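Uncharacterized protein (Anabaena variabilis, PDB 3OT2) is of unknown function but, as a Uma2-family (DUF820) member of the PDDEXK clan, is probably a nuclease related to restriction endonucleases. Local coordinates at residues A[58-71]-A[79-91]. Residues are numbered along the deposited sequence; the frame is centred on the assembly and turned at random.
With EDO (1,2-ethanediol), chain I.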
ATOM      1  N   LYS A  58       0.578  26.616 -12.102  1.00 33.07           N
ATOM      2  CA  LYS A  58       0.826  27.060 -13.473  1.00 34.50           C
ATOM      3  C   LYS A  58       0.933  28.594 -13.636  1.00 40.89           C
ATOM      4  O   LYS A  58       1.841  28.987 -14.367  1.00 40.93           O
ATOM      5  CB  LYS A  58      -0.231  26.506 -14.444  1.00 37.78           C
ATOM      6  CG  LYS A  58       0.355  25.902 -15.708  1.00 50.82           C
ATOM      7  CD  LYS A  58      -0.716  25.246 -16.579  1.00 49.81           C
ATOM      8  CE  LYS A  58      -1.283  26.238 -17.544  1.00 47.73           C
ATOM      9  NZ  LYS A  58      -2.212  25.592 -18.489  1.00 51.90           N
ATOM     10  N   PRO A  59       0.093  29.483 -13.012  1.00 39.50           N
ATOM     11  CA  PRO A  59       0.230  30.937 -13.284  1.00 41.12           C
ATOM     12  C   PRO A  59       1.640  31.523 -13.090  1.00 44.73           C
ATOM     13  O   PRO A  59       2.072  32.275 -13.957  1.00 45.06           O
ATOM     14  CB  PRO A  59      -0.743  31.580 -12.296  1.00 43.69           C
ATOM     15  CG  PRO A  59      -1.787  30.530 -12.060  1.00 45.49           C
ATOM     16  CD  PRO A  59      -1.061  29.218 -12.120  1.00 39.14           C
ATOM     17  N   GLN A  60       2.356  31.172 -12.012  1.00 39.12           N
ATOM     18  CA  GLN A  60       3.695  31.714 -11.768  1.00 39.54           C
ATOM     19  C   GLN A  60       4.796  30.794 -12.289  1.00 39.78           C
ATOM     20  O   GLN A  60       5.960  30.939 -11.906  1.00 38.55           O
ATOM     21  CB  GLN A  60       3.912  32.007 -10.293  1.00 41.33           C
ATOM     22  CG  GLN A  60       3.011  33.112  -9.810  1.00 50.84           C
ATOM     23  CD  GLN A  60       2.858  33.010  -8.335  1.00 74.55           C
ATOM     24  OE1 GLN A  60       3.496  33.741  -7.576  1.00 72.75           O
ATOM     25  NE2 GLN A  60       2.077  32.032  -7.890  1.00 75.99           N
ATOM     26  N   ARG A  61       4.441  29.874 -13.196  1.00 34.39           N
ATOM     27  CA  ARG A  61       5.359  28.910 -13.820  1.00 33.32           C
ATOM     28  C   ARG A  61       6.198  28.164 -12.767  1.00 35.38           C
ATOM     29  O   ARG A  61       7.417  28.028 -12.909  1.00 34.13           O
ATOM     30  CB  ARG A  61       6.268  29.589 -14.880  1.00 35.68           C
ATOM     31  CG  ARG A  61       5.510  30.152 -16.091  1.00 37.48           C
ATOM     32  CD  ARG A  61       6.430  30.579 -17.225  1.00 42.22           C
ATOM     33  NE  ARG A  61       7.505  31.439 -16.741  1.00 47.97           N
ATOM     34  CZ  ARG A  61       8.700  31.574 -17.313  1.00 62.33           C
ATOM     35  NH1 ARG A  61       8.984  30.925 -18.438  1.00 50.01           N
ATOM     36  NH2 ARG A  61       9.618  32.354 -16.764  1.00 46.61           N
ATOM     37  N   ILE A  62       5.541  27.701 -11.709  1.00 31.10           N
ATOM     38  CA  ILE A  62       6.169  26.914 -10.632  1.00 31.67           C
ATOM     39  C   ILE A  62       6.291  25.450 -11.114  1.00 33.16           C
ATOM     40  O   ILE A  62       7.367  24.836 -11.041  1.00 32.88           O
ATOM     41  CB  ILE A  62       5.360  27.021  -9.303  1.00 34.47           C
ATOM     42  CG1 ILE A  62       5.399  28.468  -8.759  1.00 36.84           C
ATOM     43  CG2 ILE A  62       5.890  26.013  -8.246  1.00 35.41           C
ATOM     44  CD1 ILE A  62       4.283  28.827  -7.791  1.00 40.52           C
ATOM     45  N   ALA A  63       5.171  24.900 -11.591  1.00 29.46           N
ATOM     46  CA  ALA A  63       5.084  23.517 -12.057  1.00 28.60           C
ATOM     47  C   ALA A  63       3.906  23.358 -12.984  1.00 32.06           C
ATOM     48  O   ALA A  63       3.128  24.299 -13.148  1.00 31.51           O
ATOM     49  CB  ALA A  63       4.928  22.566 -10.860  1.00 28.11           C
ATOM     50  N   ARG A  64       3.746  22.161 -13.551  1.00 28.72           N
ATOM     51  CA  ARG A  64       2.611  21.838 -14.422  1.00 28.02           C
ATOM     52  C   ARG A  64       2.170  20.399 -14.175  1.00 32.41           C
ATOM     53  O   ARG A  64       3.017  19.481 -14.130  1.00 30.31           O
ATOM     54  CB  ARG A  64       2.952  22.065 -15.904  1.00 28.12           C
ATOM     55  CG  ARG A  64       1.738  21.859 -16.828  1.00 34.36           C
ATOM     56  CD  ARG A  64       1.906  22.493 -18.177  1.00 36.04           C
ATOM     57  NE  ARG A  64       0.772  22.116 -19.031  1.00 44.57           N
ATOM     58  CZ  ARG A  64       0.600  22.530 -20.284  1.00 55.18           C
ATOM     59  NH1 ARG A  64       1.472  23.360 -20.844  1.00 38.27           N
ATOM     60  NH2 ARG A  64      -0.455  22.132 -20.980  1.00 42.71           N
ATOM     61  N   ALA A  65       0.840  20.214 -13.990  1.00 27.82           N
ATOM     62  CA  ALA A  65       0.204  18.917 -13.818  1.00 27.22           C
ATOM     63  C   ALA A  65      -0.323  18.451 -15.176  1.00 33.26           C
ATOM     64  O   ALA A  65      -0.982  19.217 -15.876  1.00 33.56           O
ATOM     65  CB  ALA A  65      -0.930  19.009 -12.807  1.00 27.71           C
ATOM     66  N   PHE A  66      -0.012  17.207 -15.545  1.00 29.03           N
ATOM     67  CA  PHE A  66      -0.405  16.604 -16.819  1.00 29.22           C
ATOM     68  C   PHE A  66      -1.249  15.374 -16.601  1.00 34.34           C
ATOM     69  O   PHE A  66      -0.948  14.562 -15.730  1.00 31.84           O
ATOM     70  CB  PHE A  66       0.837  16.196 -17.639  1.00 30.20           C
ATOM     71  CG  PHE A  66       1.836  17.279 -17.914  1.00 31.13           C
ATOM     72  CD1 PHE A  66       1.705  18.095 -19.029  1.00 34.97           C
ATOM     73  CD2 PHE A  66       2.924  17.474 -17.068  1.00 32.23           C
ATOM     74  CE1 PHE A  66       2.634  19.091 -19.280  1.00 36.34           C
ATOM     75  CE2 PHE A  66       3.843  18.483 -17.310  1.00 34.47           C
ATOM     76  CZ  PHE A  66       3.700  19.280 -18.420  1.00 33.85           C
ATOM     77  N   LEU A  67      -2.287  15.230 -17.421  1.00 33.45           N
ATOM     78  CA  LEU A  67      -3.168  14.075 -17.437  1.00 36.23           C
ATOM     79  C   LEU A  67      -2.584  12.996 -18.294  1.00 37.30           C
ATOM     80  O   LEU A  67      -2.246  13.271 -19.450  1.00 36.56           O
ATOM     81  CB  LEU A  67      -4.531  14.470 -18.051  1.00 38.86           C
ATOM     82  CG  LEU A  67      -5.581  15.039 -17.127  1.00 46.03           C
ATOM     83  CD1 LEU A  67      -6.679  15.702 -17.910  1.00 47.75           C
ATOM     84  CD2 LEU A  67      -6.229  13.964 -16.359  1.00 51.47           C
ATOM     85  N   GLU A  68      -2.531  11.749 -17.779  1.00 33.40           N
ATOM     86  CA  GLU A  68      -2.159  10.580 -18.576  1.00 32.99           C
ATOM     87  C   GLU A  68      -0.886  10.787 -19.449  1.00 36.65           C
ATOM     88  O   GLU A  68      -0.885  10.454 -20.639  1.00 35.53           O
ATOM     89  CB  GLU A  68      -3.335  10.194 -19.492  1.00 35.49           C
ATOM     90  CG  GLU A  68      -4.655   9.913 -18.786  1.00 44.43           C
ATOM     91  CD  GLU A  68      -4.694   8.639 -17.971  1.00 46.57           C
ATOM     92  OE1 GLU A  68      -3.938   7.705 -18.309  1.00 44.95           O
ATOM     93  OE2 GLU A  68      -5.498   8.560 -17.012  1.00 41.47           O
ATOM     94  N   LEU A  69       0.199  11.293 -18.847  1.00 31.87           N
ATOM     95  CA  LEU A  69       1.455  11.512 -19.551  1.00 32.50           C
ATOM     96  C   LEU A  69       2.383  10.308 -19.336  1.00 35.16           C
ATOM     97  O   LEU A  69       2.525   9.837 -18.204  1.00 31.34           O
ATOM     98  CB  LEU A  69       2.108  12.815 -19.035  1.00 32.72           C
ATOM     99  CG  LEU A  69       3.502  13.163 -19.541  1.00 38.89           C
ATOM    100  CD1 LEU A  69       3.462  13.650 -21.003  1.00 39.75           C
ATOM    101  CD2 LEU A  69       4.151  14.204 -18.647  1.00 39.65           C
ATOM    102  N   ARG A  70       3.006   9.803 -20.420  1.00 32.44           N
ATOM    103  CA  ARG A  70       3.936   8.685 -20.316  1.00 32.95           C
ATOM    104  C   ARG A  70       5.275   9.149 -19.742  1.00 36.15           C
ATOM    105  O   ARG A  70       5.839  10.139 -20.202  1.00 35.31           O
ATOM    106  CB  ARG A  70       4.124   7.994 -21.675  1.00 34.62           C
ATOM    107  CG  ARG A  70       5.162   6.864 -21.665  1.00 34.00           C
ATOM    108  CD  ARG A  70       5.124   5.999 -22.930  1.00 27.54           C
ATOM    109  NE  ARG A  70       3.779   5.505 -23.221  1.00 34.81           N
ATOM    110  CZ  ARG A  70       3.230   4.442 -22.646  1.00 46.11           C
ATOM    111  NH1 ARG A  70       3.920   3.719 -21.769  1.00 29.87           N
ATOM    112  NH2 ARG A  70       1.989   4.093 -22.940  1.00 36.44           N
ATOM    113  N   CYS A  71       5.755   8.445 -18.716  1.00 32.28           N
ATOM    114  CA  CYS A  71       7.041   8.680 -18.072  1.00 32.56           C
ATOM    115  C   CYS A  71       7.857   7.410 -18.170  1.00 35.81           C
ATOM    116  O   CYS A  71       7.439   6.374 -17.647  1.00 35.10           O
ATOM    117  CB  CYS A  71       6.852   9.135 -16.628  1.00 32.18           C
ATOM    118  SG  CYS A  71       6.032  10.747 -16.480  1.00 36.13           S
ATOM    119  N   VAL A  79       2.308   5.380 -17.111  1.00 31.00           N
ATOM    120  CA  VAL A  79       1.382   6.463 -17.408  1.00 31.86           C
ATOM    121  C   VAL A  79       0.615   6.790 -16.119  1.00 32.98           C
ATOM    122  O   VAL A  79      -0.530   6.355 -15.963  1.00 31.52           O
ATOM    123  CB  VAL A  79       0.434   6.144 -18.601  1.00 37.23           C
ATOM    124  CG1 VAL A  79      -0.371   7.381 -19.006  1.00 36.86           C
ATOM    125  CG2 VAL A  79       1.200   5.602 -19.804  1.00 38.85           C
ATOM    126  N   PRO A  80       1.210   7.578 -15.190  1.00 30.17           N
ATOM    127  CA  PRO A  80       0.479   7.936 -13.969  1.00 29.27           C
ATOM    128  C   PRO A  80      -0.812   8.665 -14.329  1.00 33.50           C
ATOM    129  O   PRO A  80      -0.839   9.363 -15.346  1.00 33.08           O
ATOM    130  CB  PRO A  80       1.457   8.871 -13.234  1.00 28.60           C
ATOM    131  CG  PRO A  80       2.787   8.482 -13.727  1.00 33.68           C
ATOM    132  CD  PRO A  80       2.561   8.175 -15.187  1.00 30.50           C
ATOM    133  N   ASP A  81      -1.872   8.510 -13.512  1.00 29.24           N
ATOM    134  CA  ASP A  81      -3.118   9.228 -13.771  1.00 28.45           C
ATOM    135  C   ASP A  81      -2.824  10.747 -13.901  1.00 32.20           C
ATOM    136  O   ASP A  81      -3.328  11.406 -14.823  1.00 32.32           O
ATOM    137  CB  ASP A  81      -4.149   8.948 -12.660  1.00 28.45           C
ATOM    138  CG  ASP A  81      -4.769   7.560 -12.700  1.00 33.54           C
ATOM    139  OD1 ASP A  81      -4.742   6.916 -13.790  1.00 32.92           O
ATOM    140  OD2 ASP A  81      -5.316   7.131 -11.663  1.00 34.40           O
ATOM    141  N   ILE A  82      -1.984  11.284 -12.983  1.00 28.60           N
ATOM    142  CA  ILE A  82      -1.537  12.695 -12.987  1.00 27.58           C
ATOM    143  C   ILE A  82      -0.061  12.717 -12.658  1.00 31.30           C
ATOM    144  O   ILE A  82       0.357  12.102 -11.688  1.00 31.69           O
ATOM    145  CB  ILE A  82      -2.330  13.613 -12.027  1.00 29.46           C
ATOM    146  CG1 ILE A  82      -3.852  13.526 -12.278  1.00 29.82           C
ATOM    147  CG2 ILE A  82      -1.831  15.081 -12.081  1.00 28.25           C
ATOM    148  CD1 ILE A  82      -4.668  13.914 -11.100  1.00 34.92           C
ATOM    149  N   SER A  83       0.718  13.432 -13.475  1.00 27.85           N
ATOM    150  CA  SER A  83       2.144  13.674 -13.275  1.00 27.14           C
ATOM    151  C   SER A  83       2.366  15.164 -13.116  1.00 29.17           C
ATOM    152  O   SER A  83       1.894  15.943 -13.943  1.00 27.68           O
ATOM    153  CB  SER A  83       2.924  13.170 -14.486  1.00 29.92           C
ATOM    154  OG  SER A  83       3.027  11.770 -14.373  1.00 38.61           O
ATOM    155  N   VAL A  84       3.081  15.563 -12.072  1.00 27.57           N
ATOM    156  CA  VAL A  84       3.362  16.980 -11.828  1.00 26.01           C
ATOM    157  C   VAL A  84       4.880  17.181 -11.897  1.00 29.29           C
ATOM    158  O   VAL A  84       5.643  16.474 -11.232  1.00 27.71           O
ATOM    159  CB  VAL A  84       2.747  17.522 -10.499  1.00 27.22           C
ATOM    160  CG1 VAL A  84       2.811  19.044 -10.455  1.00 28.07           C
ATOM    161  CG2 VAL A  84       1.298  17.058 -10.313  1.00 25.77           C
ATOM    162  N   PHE A  85       5.312  18.124 -12.746  1.00 26.82           N
ATOM    163  CA  PHE A  85       6.745  18.432 -12.916  1.00 26.98           C
ATOM    164  C   PHE A  85       7.010  19.875 -12.609  1.00 30.25           C
ATOM    165  O   PHE A  85       6.286  20.726 -13.117  1.00 28.57           O
ATOM    166  CB  PHE A  85       7.184  18.166 -14.380  1.00 28.71           C
ATOM    167  CG  PHE A  85       7.267  16.714 -14.775  1.00 29.29           C
ATOM    168  CD1 PHE A  85       6.148  16.039 -15.235  1.00 31.88           C
ATOM    169  CD2 PHE A  85       8.475  16.029 -14.716  1.00 30.77           C
ATOM    170  CE1 PHE A  85       6.227  14.698 -15.596  1.00 32.68           C
ATOM    171  CE2 PHE A  85       8.556  14.690 -15.103  1.00 33.46           C
ATOM    172  CZ  PHE A  85       7.432  14.034 -15.538  1.00 31.54           C
ATOM    173  N   ILE A  86       8.079  20.167 -11.836  1.00 28.07           N
ATOM    174  CA  ILE A  86       8.503  21.542 -11.557  1.00 28.67           C
ATOM    175  C   ILE A  86       8.998  22.102 -12.906  1.00 33.77           C
ATOM    176  O   ILE A  86       9.389  21.311 -13.790  1.00 31.59           O
ATOM    177  CB  ILE A  86       9.530  21.667 -10.393  1.00 31.37           C
ATOM    178  CG1 ILE A  86      10.919  21.061 -10.765  1.00 31.77           C
ATOM    179  CG2 ILE A  86       8.933  21.068  -9.094  1.00 30.41           C
ATOM    180  CD1 ILE A  86      12.048  21.237  -9.705  1.00 33.46           C
ATOM    181  N   TRP A  87       8.924  23.442 -13.088  1.00 31.06           N
ATOM    182  CA  TRP A  87       9.204  24.068 -14.371  1.00 31.51           C
ATOM    183  C   TRP A  87      10.561  23.707 -14.941  1.00 37.61           C
ATOM    184  O   TRP A  87      10.616  23.365 -16.118  1.00 37.36           O
ATOM    185  CB  TRP A  87       9.069  25.592 -14.290  1.00 31.38           C
ATOM    186  CG  TRP A  87       8.419  26.174 -15.514  1.00 33.38           C
ATOM    187  CD1 TRP A  87       9.048  26.781 -16.564  1.00 37.37           C
ATOM    188  CD2 TRP A  87       7.018  26.144 -15.843  1.00 32.98           C
ATOM    189  NE1 TRP A  87       8.122  27.144 -17.516  1.00 36.96           N
ATOM    190  CE2 TRP A  87       6.868  26.770 -17.095  1.00 37.38           C
ATOM    191  CE3 TRP A  87       5.875  25.625 -15.213  1.00 33.75           C
ATOM    192  CZ2 TRP A  87       5.613  26.927 -17.712  1.00 37.27           C
ATOM    193  CZ3 TRP A  87       4.636  25.797 -15.818  1.00 35.63           C
ATOM    194  CH2 TRP A  87       4.513  26.460 -17.043  1.00 37.23           C
ATOM    195  N   SER A  88      11.640  23.739 -14.121  1.00 35.72           N
ATOM    196  CA  SER A  88      13.020  23.446 -14.561  1.00 36.53           C
ATOM    197  C   SER A  88      13.201  22.005 -15.075  1.00 39.62           C
ATOM    198  O   SER A  88      14.154  21.742 -15.799  1.00 41.89           O
ATOM    199  CB  SER A  88      14.006  23.705 -13.426  1.00 39.64           C
ATOM    200  OG  SER A  88      13.767  22.844 -12.321  1.00 40.69           O
ATOM    201  N   ARG A  89      12.307  21.079 -14.692  1.00 34.58           N
ATOM    202  CA  ARG A  89      12.398  19.666 -15.081  1.00 33.26           C
ATOM    203  C   ARG A  89      11.495  19.306 -16.272  1.00 36.63           C
ATOM    204  O   ARG A  89      11.591  18.184 -16.754  1.00 36.46           O
ATOM    205  CB  ARG A  89      12.079  18.756 -13.871  1.00 30.29           C
ATOM    206  CG  ARG A  89      13.213  18.765 -12.846  1.00 28.41           C
ATOM    207  CD  ARG A  89      12.946  17.773 -11.737  1.00 33.20           C
ATOM    208  NE  ARG A  89      13.296  16.404 -12.126  1.00 32.15           N
ATOM    209  CZ  ARG A  89      12.420  15.425 -12.296  1.00 39.98           C
ATOM    210  NH1 ARG A  89      11.121  15.653 -12.147  1.00 28.42           N
ATOM    211  NH2 ARG A  89      12.831  14.213 -12.633  1.00 38.31           N
ATOM    212  N   ILE A  90      10.666  20.242 -16.782  1.00 33.55           N
ATOM    213  CA  ILE A  90       9.803  19.952 -17.937  1.00 32.54           C
ATOM    214  C   ILE A  90      10.707  19.897 -19.201  1.00 37.35           C
ATOM    215  O   ILE A  90      11.316  20.908 -19.529  1.00 37.69           O
ATOM    216  CB  ILE A  90       8.627  20.969 -18.082  1.00 34.90           C
ATOM    217  CG1 ILE A  90       7.667  20.906 -16.875  1.00 32.33           C
ATOM    218  CG2 ILE A  90       7.852  20.736 -19.409  1.00 34.92           C
ATOM    219  CD1 ILE A  90       6.706  22.069 -16.724  1.00 32.36           C
ATOM    220  N   PRO A  91      10.859  18.721 -19.878  1.00 37.62           N
ATOM    221  CA  PRO A  91      11.700  18.680 -21.095  1.00 39.54           C
ATOM    222  C   PRO A  91      11.083  19.527 -22.213  1.00 41.76           C
ATOM    223  O   PRO A  91       9.878  19.471 -22.453  1.00 40.14           O
ATOM    224  CB  PRO A  91      11.751  17.193 -21.452  1.00 41.69           C
ATOM    225  CG  PRO A  91      10.535  16.609 -20.852  1.00 44.52           C
ATOM    226  CD  PRO A  91      10.252  17.404 -19.601  1.00 38.59           C
TER
HETATM  227  C1  EDO I 197       0.080   8.956 -23.859  1.00 64.47           C
HETATM  228  O1  EDO I 197       1.445   8.954 -24.267  1.00 65.60           O
HETATM  229  C2  EDO I 197      -0.090   7.902 -22.784  1.00 62.78           C
HETATM  230  O2  EDO I 197      -1.470   7.871 -22.422  1.00 72.93           O
HETATM  231  O   HOH W   1       7.893  28.495 -20.116  1.00 46.17           O
HETATM  232  O   HOH W   2       1.024  10.991 -16.242  1.00 30.08           O
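An antiparallel strand pair, 63-67 against 82-86, forms one edge of the mixed sheet, consistent with the PDDEXK clan of this family, with Phe66 and Ser83 facing each other as a hydrogen-bonded pair: Phe66 N reaches Ser83 O at 2.8 Å, and Ser83 N returns to Phe66 O. Arg64 and Phe85 repeat the exchange. The ladder runs on beyond the strands, through Glu68 N to Asp81 O (3.1 Å, nearly straight at 177°) and Trp87 N to Ile62 O. One side of the sheet is aliphatic: Ala65 CB touches both Val84 CG2 and Ile82 CG2, and Ile82 also meets helix 40-57. On the other side, Phe66 and Phe85 cross at about a right angle, CE2 to CD1 3.9 Å; Leu69 CD2 touches Phe85 CE1, while Cys71 SG sits in the plane of that ring, at its edge, 3.7 Å from CZ. At one end Trp87 is sandwiched: Arg61 CB makes a CH-pi contact over one face, 3.7 Å from the centroid of the six-membered ring, Ile90 CD1 toward the rim of the opposite face. A water accepts from both Trp87 NE1 and Arg61 NH1. At the other end a second water donates hydrogen bonds to Leu69 O and Pro80 O and accepts one from Ser83 OG. Glu68 OE2 and Asp81 OD1 come within 3.7 Å; Lys35 salt-bridges both carboxylates and probably eases the repulsion, while Gln46 binds Glu68 OE2 and His42 Asp81 OD2. This antiparallel edge pair, strand 63-67 outermost within the chain, is consistent with the mixed-sheet core of restriction-endonuclease-like folds.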